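Local structure of periplasmic binding protein/LacI transcriptional regulator (Burkholderia multivorans, 4YLE) at residues I169-S174 with V198-G203; W205-G210 with M234-V239; K225-G230 with G249-V254. The protein probably binds a simple sugar in the periplasm and delivers it to an ABC transporter, although its natural ligand has not been identified. One frame throughout, in Å; residues are numbered along the deposited sequence.

Interaction 1: I169-S174 with V198-G203; sequences IVEGVS and VSVQSG
Ile169 and Glu171 grip Ser199, Gln201 and Gly203 through four backbone hydrogen bonds that tie two neighbouring parallel strands together. The middle of this seam is tight: Glu171 N reaches Gln201 O at 2.8 Å in an almost straight bond (177° at the hydrogen), while Ile169 O takes Gln201 N at 3.1 Å. On the face carrying Ile169, Val200 and Glu171, Val200 CG2 lies against Ile169 CB at 4.0 Å. Val200 CG1 is 3.7 Å from Glu171 OE2, the carboxylate oxygen that Thr183 holds by a hydrogen bond. Glu171 gets there as an extended chain with CG anti to the backbone N (chi1 172°), and its OE1 accepts Ser174 OG at 2.8 Å.

Beyond Glu171, where strand 166-171 ends, paired backbone bonds give way to one serine hydroxyl and a water. Ser202 OG donates to Gly172 O at 2.8 Å from above the carbonyl plane, 63° out of it, and accepts Glu204 N. A water bridges Ser202 OG and Ser174 N, 2.9 Å from the latter.

The two strands belong to a beta-alpha-beta unit whose helix 177-193 packs on Ile169 and Val200. Helix 207-220 lies over the face of Val170 and Gln201, and strand 226-229 flanks Val170.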
# COMPACT_ATOMS: atom_id res chain seq x y z
N ILE A 169 -14.26 9.93 1.62
CA ILE A 169 -12.98 9.22 1.53
C ILE A 169 -13.16 7.78 2.02
O ILE A 169 -13.60 7.53 3.15
CB ILE A 169 -11.89 9.93 2.34
CG1 ILE A 169 -11.71 11.33 1.79
CG2 ILE A 169 -10.57 9.15 2.31
CD1 ILE A 169 -10.71 12.20 2.56
N VAL A 170 -12.83 6.85 1.14
CA VAL A 170 -12.82 5.43 1.45
C VAL A 170 -11.37 5.04 1.76
O VAL A 170 -10.52 5.02 0.88
CB VAL A 170 -13.40 4.59 0.32
CG1 VAL A 170 -13.58 3.13 0.79
CG2 VAL A 170 -14.73 5.15 -0.12
N GLU A 171 -11.11 4.76 3.04
CA GLU A 171 -9.78 4.62 3.58
C GLU A 171 -9.32 3.17 3.66
O GLU A 171 -10.13 2.26 3.72
CB GLU A 171 -9.81 5.26 4.97
CG GLU A 171 -8.67 5.12 5.85
CD GLU A 171 -8.90 6.00 7.04
OE1 GLU A 171 -9.50 5.55 8.04
OE2 GLU A 171 -8.53 7.17 6.90
N GLY A 172 -8.01 2.95 3.63
CA GLY A 172 -7.48 1.61 3.88
C GLY A 172 -7.63 1.20 5.34
O GLY A 172 -8.31 1.85 6.14
N VAL A 173 -6.96 0.10 5.71
CA VAL A 173 -6.92 -0.35 7.12
C VAL A 173 -6.40 0.79 7.99
O VAL A 173 -5.28 1.24 7.83
CB VAL A 173 -6.03 -1.63 7.26
CG1 VAL A 173 -5.75 -1.95 8.70
CG2 VAL A 173 -6.67 -2.82 6.57
N SER A 174 -7.23 1.25 8.93
CA SER A 174 -6.96 2.51 9.64
C SER A 174 -5.73 2.49 10.56
O SER A 174 -5.23 3.55 10.94
CB SER A 174 -8.21 2.91 10.44
OG SER A 174 -9.27 3.14 9.52
N VAL A 198 -17.32 14.93 3.75
CA VAL A 198 -18.43 14.69 4.67
C VAL A 198 -18.37 13.33 5.37
O VAL A 198 -19.08 13.10 6.34
CB VAL A 198 -19.78 14.84 3.93
CG1 VAL A 198 -19.88 16.27 3.45
CG2 VAL A 198 -19.89 13.84 2.77
N SER A 199 -17.50 12.43 4.89
CA SER A 199 -17.44 11.09 5.46
C SER A 199 -16.07 10.48 5.21
O SER A 199 -15.53 10.64 4.13
CB SER A 199 -18.53 10.20 4.87
OG SER A 199 -18.68 9.01 5.62
N VAL A 200 -15.51 9.83 6.24
CA VAL A 200 -14.28 9.06 6.08
C VAL A 200 -14.53 7.73 6.76
O VAL A 200 -14.82 7.71 7.96
CB VAL A 200 -13.03 9.76 6.70
CG1 VAL A 200 -11.77 8.91 6.52
CG2 VAL A 200 -12.80 11.12 6.06
N GLN A 201 -14.45 6.64 5.99
CA GLN A 201 -14.71 5.30 6.49
C GLN A 201 -13.76 4.30 5.85
O GLN A 201 -13.36 4.45 4.70
CB GLN A 201 -16.14 4.87 6.20
CG GLN A 201 -17.23 5.79 6.77
CD GLN A 201 -18.61 5.39 6.32
OE1 GLN A 201 -18.99 4.22 6.43
NE2 GLN A 201 -19.38 6.35 5.78
N SER A 202 -13.41 3.27 6.59
CA SER A 202 -12.48 2.27 6.08
C SER A 202 -13.16 1.16 5.29
O SER A 202 -14.12 0.53 5.76
CB SER A 202 -11.68 1.65 7.23
OG SER A 202 -10.79 0.67 6.74
N GLY A 203 -12.63 0.93 4.10
CA GLY A 203 -13.01 -0.20 3.29
C GLY A 203 -11.97 -1.32 3.39
O GLY A 203 -12.04 -2.26 2.62
O HOH W 1 -9.56 -0.41 9.48

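Interaction 2: W205-G210 with M234-V239; sequences WEIDKG and MAIGAV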
# COMPACT_ATOMS: atom_id res chain seq x y z
N TRP A 205 -9.08 -1.97 2.51
CA TRP A 205 -8.30 -2.24 1.31
C TRP A 205 -8.99 -3.19 0.34
O TRP A 205 -8.40 -3.54 -0.69
CB TRP A 205 -6.92 -2.84 1.62
CG TRP A 205 -5.95 -2.03 2.44
CD1 TRP A 205 -5.30 -2.45 3.56
CD2 TRP A 205 -5.46 -0.70 2.16
NE1 TRP A 205 -4.45 -1.47 4.00
CE2 TRP A 205 -4.52 -0.39 3.16
CE3 TRP A 205 -5.74 0.26 1.18
CZ2 TRP A 205 -3.85 0.83 3.21
CZ3 TRP A 205 -5.05 1.47 1.22
CH2 TRP A 205 -4.12 1.74 2.23
N GLU A 206 -10.22 -3.59 0.67
CA GLU A 206 -10.93 -4.63 -0.07
C GLU A 206 -12.04 -4.10 -0.99
O GLU A 206 -12.70 -3.10 -0.69
CB GLU A 206 -11.56 -5.65 0.90
CG GLU A 206 -10.59 -6.27 1.92
CD GLU A 206 -9.68 -7.37 1.39
OE1 GLU A 206 -9.59 -7.63 0.16
OE2 GLU A 206 -9.01 -8.00 2.25
N ILE A 207 -12.26 -4.82 -2.08
CA ILE A 207 -13.30 -4.48 -3.04
C ILE A 207 -14.67 -4.47 -2.39
O ILE A 207 -15.44 -3.50 -2.53
CB ILE A 207 -13.33 -5.48 -4.22
CG1 ILE A 207 -12.00 -5.41 -4.97
CG2 ILE A 207 -14.50 -5.18 -5.14
CD1 ILE A 207 -11.87 -6.43 -6.14
N ASP A 208 -15.02 -5.53 -1.68
CA ASP A 208 -16.40 -5.60 -1.24
C ASP A 208 -16.64 -4.70 -0.01
O ASP A 208 -17.68 -4.06 0.07
CB ASP A 208 -16.85 -7.04 -0.98
CG ASP A 208 -15.89 -7.83 -0.16
OD1 ASP A 208 -14.90 -7.25 0.34
OD2 ASP A 208 -16.15 -9.05 -0.01
N LYS A 209 -15.71 -4.62 0.93
CA LYS A 209 -15.87 -3.64 2.01
C LYS A 209 -15.86 -2.20 1.44
O LYS A 209 -16.65 -1.37 1.89
CB LYS A 209 -14.79 -3.85 3.06
CG LYS A 209 -14.92 -2.95 4.27
CD LYS A 209 -16.05 -3.34 5.17
CE LYS A 209 -16.12 -2.40 6.36
NZ LYS A 209 -17.25 -2.71 7.26
N GLY A 210 -15.02 -1.90 0.44
CA GLY A 210 -15.03 -0.61 -0.24
C GLY A 210 -16.39 -0.31 -0.86
O GLY A 210 -16.90 0.83 -0.75
N MSE A 234 -10.51 -0.79 -3.64
CA MSE A 234 -11.65 -0.11 -3.05
C MSE A 234 -12.34 0.75 -4.09
O MSE A 234 -13.58 0.87 -4.06
CB MSE A 234 -11.24 0.69 -1.85
CG MSE A 234 -10.98 -0.20 -0.67
SE MSE A 234 -10.58 0.70 0.98
CE MSE A 234 -9.18 1.87 0.31
N ALA A 235 -11.57 1.34 -5.01
CA ALA A 235 -12.15 2.14 -6.09
C ALA A 235 -13.03 1.29 -7.00
O ALA A 235 -14.07 1.77 -7.44
CB ALA A 235 -11.07 2.81 -6.90
N ILE A 236 -12.63 0.04 -7.27
CA ILE A 236 -13.45 -0.89 -8.06
C ILE A 236 -14.76 -1.11 -7.32
O ILE A 236 -15.83 -1.09 -7.93
CB ILE A 236 -12.70 -2.23 -8.30
CG1 ILE A 236 -11.55 -1.98 -9.28
CG2 ILE A 236 -13.64 -3.31 -8.80
CD1 ILE A 236 -10.57 -3.16 -9.41
N GLY A 237 -14.68 -1.31 -6.01
CA GLY A 237 -15.89 -1.39 -5.21
C GLY A 237 -16.75 -0.15 -5.34
O GLY A 237 -18.00 -0.27 -5.53
N ALA A 238 -16.12 1.03 -5.27
CA ALA A 238 -16.87 2.31 -5.37
C ALA A 238 -17.51 2.50 -6.76
O ALA A 238 -18.66 2.95 -6.86
CB ALA A 238 -15.93 3.47 -5.03
N VAL A 239 -16.81 2.13 -7.83
CA VAL A 239 -17.37 2.14 -9.17
C VAL A 239 -18.66 1.29 -9.25
O VAL A 239 -19.69 1.74 -9.78
CB VAL A 239 -16.31 1.65 -10.22
CG1 VAL A 239 -16.95 1.24 -11.55
CG2 VAL A 239 -15.32 2.73 -10.45
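This is a close helix-helix contact, with Ile207 and Gly210 at the start of helix 207-220 set against Met234 and Gly237 of helix 232-244, plus the loop residue Trp205 just ahead of the first helix. Two glycines bring the backbones together: the CA atoms of Gly210 and Met234 are 4.4 Å apart, and Gly237 CA offers a C-H to Ile207 O at 3.4 Å. Glu206 occupies the N-cap position of its helix, and its carbonyl O, which accepts Gly210 N, also touches Met234 CG.

Both helices lie on one side of the four-stranded parallel sheet in an alpha/beta lobe of the periplasmic binding protein fold, and strand 226-229 runs between them in the chain. Met234, present as selenomethionine, carries the contact toward the ligand side. Its chain bends at the last torsion (chi3 -51°), taking CE to 3.9 Å from Trp205 CE3, oblique to the indole; its SE sits 3.4 Å from Trp205 N. That indole also packs on Ala179 and Arg182 and comes within about 4 Å of the bound unknown ligand. At the outer end Ile207 and Ile236 meet methyl to methyl, CG2 to CG2 at 4.2 Å.

Interaction 3: K225-G230 with G249-V254; sequences KALLCG and GKVYVV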
# COMPACT_ATOMS: atom_id res chain seq x y z
N LYS A 225 -20.39 14.19 -4.61
CA LYS A 225 -19.82 14.45 -5.93
C LYS A 225 -18.62 13.57 -6.27
O LYS A 225 -18.27 13.44 -7.44
CB LYS A 225 -19.40 15.90 -6.03
CG LYS A 225 -20.55 16.86 -5.95
CD LYS A 225 -21.35 16.84 -7.24
CE LYS A 225 -22.30 18.02 -7.29
NZ LYS A 225 -22.92 18.17 -8.63
N ALA A 226 -17.97 12.97 -5.26
CA ALA A 226 -16.82 12.14 -5.52
C ALA A 226 -16.53 11.21 -4.36
O ALA A 226 -16.88 11.47 -3.20
CB ALA A 226 -15.60 12.99 -5.78
N LEU A 227 -15.88 10.11 -4.70
CA LEU A 227 -15.38 9.15 -3.74
C LEU A 227 -13.89 9.01 -3.95
O LEU A 227 -13.46 8.63 -5.03
CB LEU A 227 -16.05 7.81 -3.93
CG LEU A 227 -17.54 7.81 -3.57
CD1 LEU A 227 -18.34 6.73 -4.32
CD2 LEU A 227 -17.72 7.67 -2.06
N LEU A 228 -13.11 9.32 -2.91
CA LEU A 228 -11.66 9.27 -3.00
C LEU A 228 -11.21 8.01 -2.26
O LEU A 228 -11.39 7.93 -1.03
CB LEU A 228 -11.03 10.51 -2.38
CG LEU A 228 -11.34 11.88 -2.99
CD1 LEU A 228 -12.76 12.33 -2.71
CD2 LEU A 228 -10.34 12.91 -2.46
N CYS A 229 -10.64 7.06 -2.98
CA CYS A 229 -10.38 5.73 -2.45
C CYS A 229 -8.91 5.48 -2.28
O CYS A 229 -8.13 5.76 -3.18
CB CYS A 229 -10.97 4.65 -3.35
SG CYS A 229 -12.73 4.84 -3.60
N GLY A 230 -8.56 4.93 -1.12
CA GLY A 230 -7.19 4.68 -0.75
C GLY A 230 -6.45 3.63 -1.58
O GLY A 230 -5.23 3.58 -1.57
N GLY A 249 -21.21 8.61 -14.11
CA GLY A 249 -21.10 9.87 -14.83
C GLY A 249 -21.42 11.10 -14.02
O GLY A 249 -21.25 12.21 -14.51
N LYS A 250 -21.86 10.92 -12.77
CA LYS A 250 -22.26 12.03 -11.90
C LYS A 250 -21.43 12.10 -10.61
O LYS A 250 -21.43 13.12 -9.90
CB LYS A 250 -23.73 11.90 -11.56
CG LYS A 250 -24.65 11.97 -12.79
CD LYS A 250 -26.10 11.88 -12.40
CE LYS A 250 -27.03 12.15 -13.59
NZ LYS A 250 -26.69 11.35 -14.82
N VAL A 251 -20.75 11.01 -10.29
CA VAL A 251 -19.93 10.91 -9.09
C VAL A 251 -18.57 10.41 -9.53
O VAL A 251 -18.48 9.36 -10.16
CB VAL A 251 -20.55 9.95 -8.04
CG1 VAL A 251 -19.60 9.76 -6.83
CG2 VAL A 251 -21.89 10.48 -7.58
N TYR A 252 -17.55 11.21 -9.28
CA TYR A 252 -16.20 10.84 -9.64
C TYR A 252 -15.64 9.82 -8.67
O TYR A 252 -15.95 9.85 -7.47
CB TYR A 252 -15.29 12.07 -9.67
CG TYR A 252 -15.52 12.98 -10.85
CD1 TYR A 252 -15.18 12.57 -12.13
CD2 TYR A 252 -16.03 14.26 -10.69
CE1 TYR A 252 -15.34 13.40 -13.22
CE2 TYR A 252 -16.22 15.09 -11.78
CZ TYR A 252 -15.87 14.65 -13.05
OH TYR A 252 -16.05 15.47 -14.15
N VAL A 253 -14.80 8.93 -9.19
CA VAL A 253 -14.03 8.00 -8.37
C VAL A 253 -12.53 8.11 -8.68
O VAL A 253 -12.14 8.10 -9.85
CB VAL A 253 -14.47 6.54 -8.59
CG1 VAL A 253 -13.62 5.58 -7.81
CG2 VAL A 253 -15.93 6.36 -8.26
N VAL A 254 -11.72 8.25 -7.63
CA VAL A 254 -10.27 8.13 -7.78
C VAL A 254 -9.77 7.02 -6.89
O VAL A 254 -10.36 6.72 -5.87
CB VAL A 254 -9.54 9.44 -7.48
CG1 VAL A 254 -9.95 10.53 -8.51
CG2 VAL A 254 -9.79 9.89 -6.03
O HOH W 2 -19.40 14.71 -9.60
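The Tyr252 ring has the carbonyl O of Lys225 oblique to it, 4.0 Å from Tyr252 CD2. The outer end of the side chain turns away from strand 226-229 and packs against Leu157 and Lys160 of helix 146-160 and the nearby loop residue Leu161. Its torsion puts CG anti to the carbonyl carbon (chi1 -73°), while CB stays behind against Ala226 CB.

The same Lys225 carbonyl accepts two hydrogen bonds. One comes from Tyr252 N at 3.0 Å, with the donor tilted 30° from the carbonyl plane, and the other from a water that also donates to Lys250 O. Farther along, Leu227 N binds Tyr252 O at 2.8 Å and Leu227 O receives Val254 N at 3.2 Å, both bonds lying close to the line of their carbonyls; Cys229 N then closes on Val254 O.

These strands are the two ends of a beta-alpha-beta unit: the chain leaves strand 226-229, runs through helix 232-244 and returns as strand 252-254, an edge strand of the four-stranded parallel sheet. The side chains divide between its faces. Leu228 and Val254 run next to each other in the same direction, toward helix 146-160, where they pack on Leu157 and Val153 respectively. Val254 CG2 is wedged between its own N and C, and that methyl presses on Leu228 CA at 3.6 Å. On the face of Leu227 and Val253, the side chains of Leu227 and Val251 pass at a slant, CD1 of Leu227 4.1 Å from CG1 of Val251, and both pack against helix 207-220. Cys229 SG nears Val253 CG1 at 4.4 Å, with Ala235 of helix 232-244 packed on both residues.

Overall arrangement
Interactions 1 and 3 are parts of one parallel sheet, joined through strands 166-171 and 226-229: Val170 O lies 2.8 Å from Gly230 N, a probable hydrogen bond, and the centres of interactions 1 and 3 are 13 Å apart. Interaction 2 packs on the same sheet, with Ala235 CA 3.7 Å from Cys229 SG of interaction 3 and Met234 SE 3.2 Å from Glu171 O of interaction 1. The ligand lies toward interactions 1 and 2. The side chain of Cys229 is about 10 Å from it and the Gly172 position about 7 Å, both farther than the Trp205 indole. Val173 CG2, 3.3 Å from Trp205 CD1, packs the loop after strand 166-171 against that ligand-side indole.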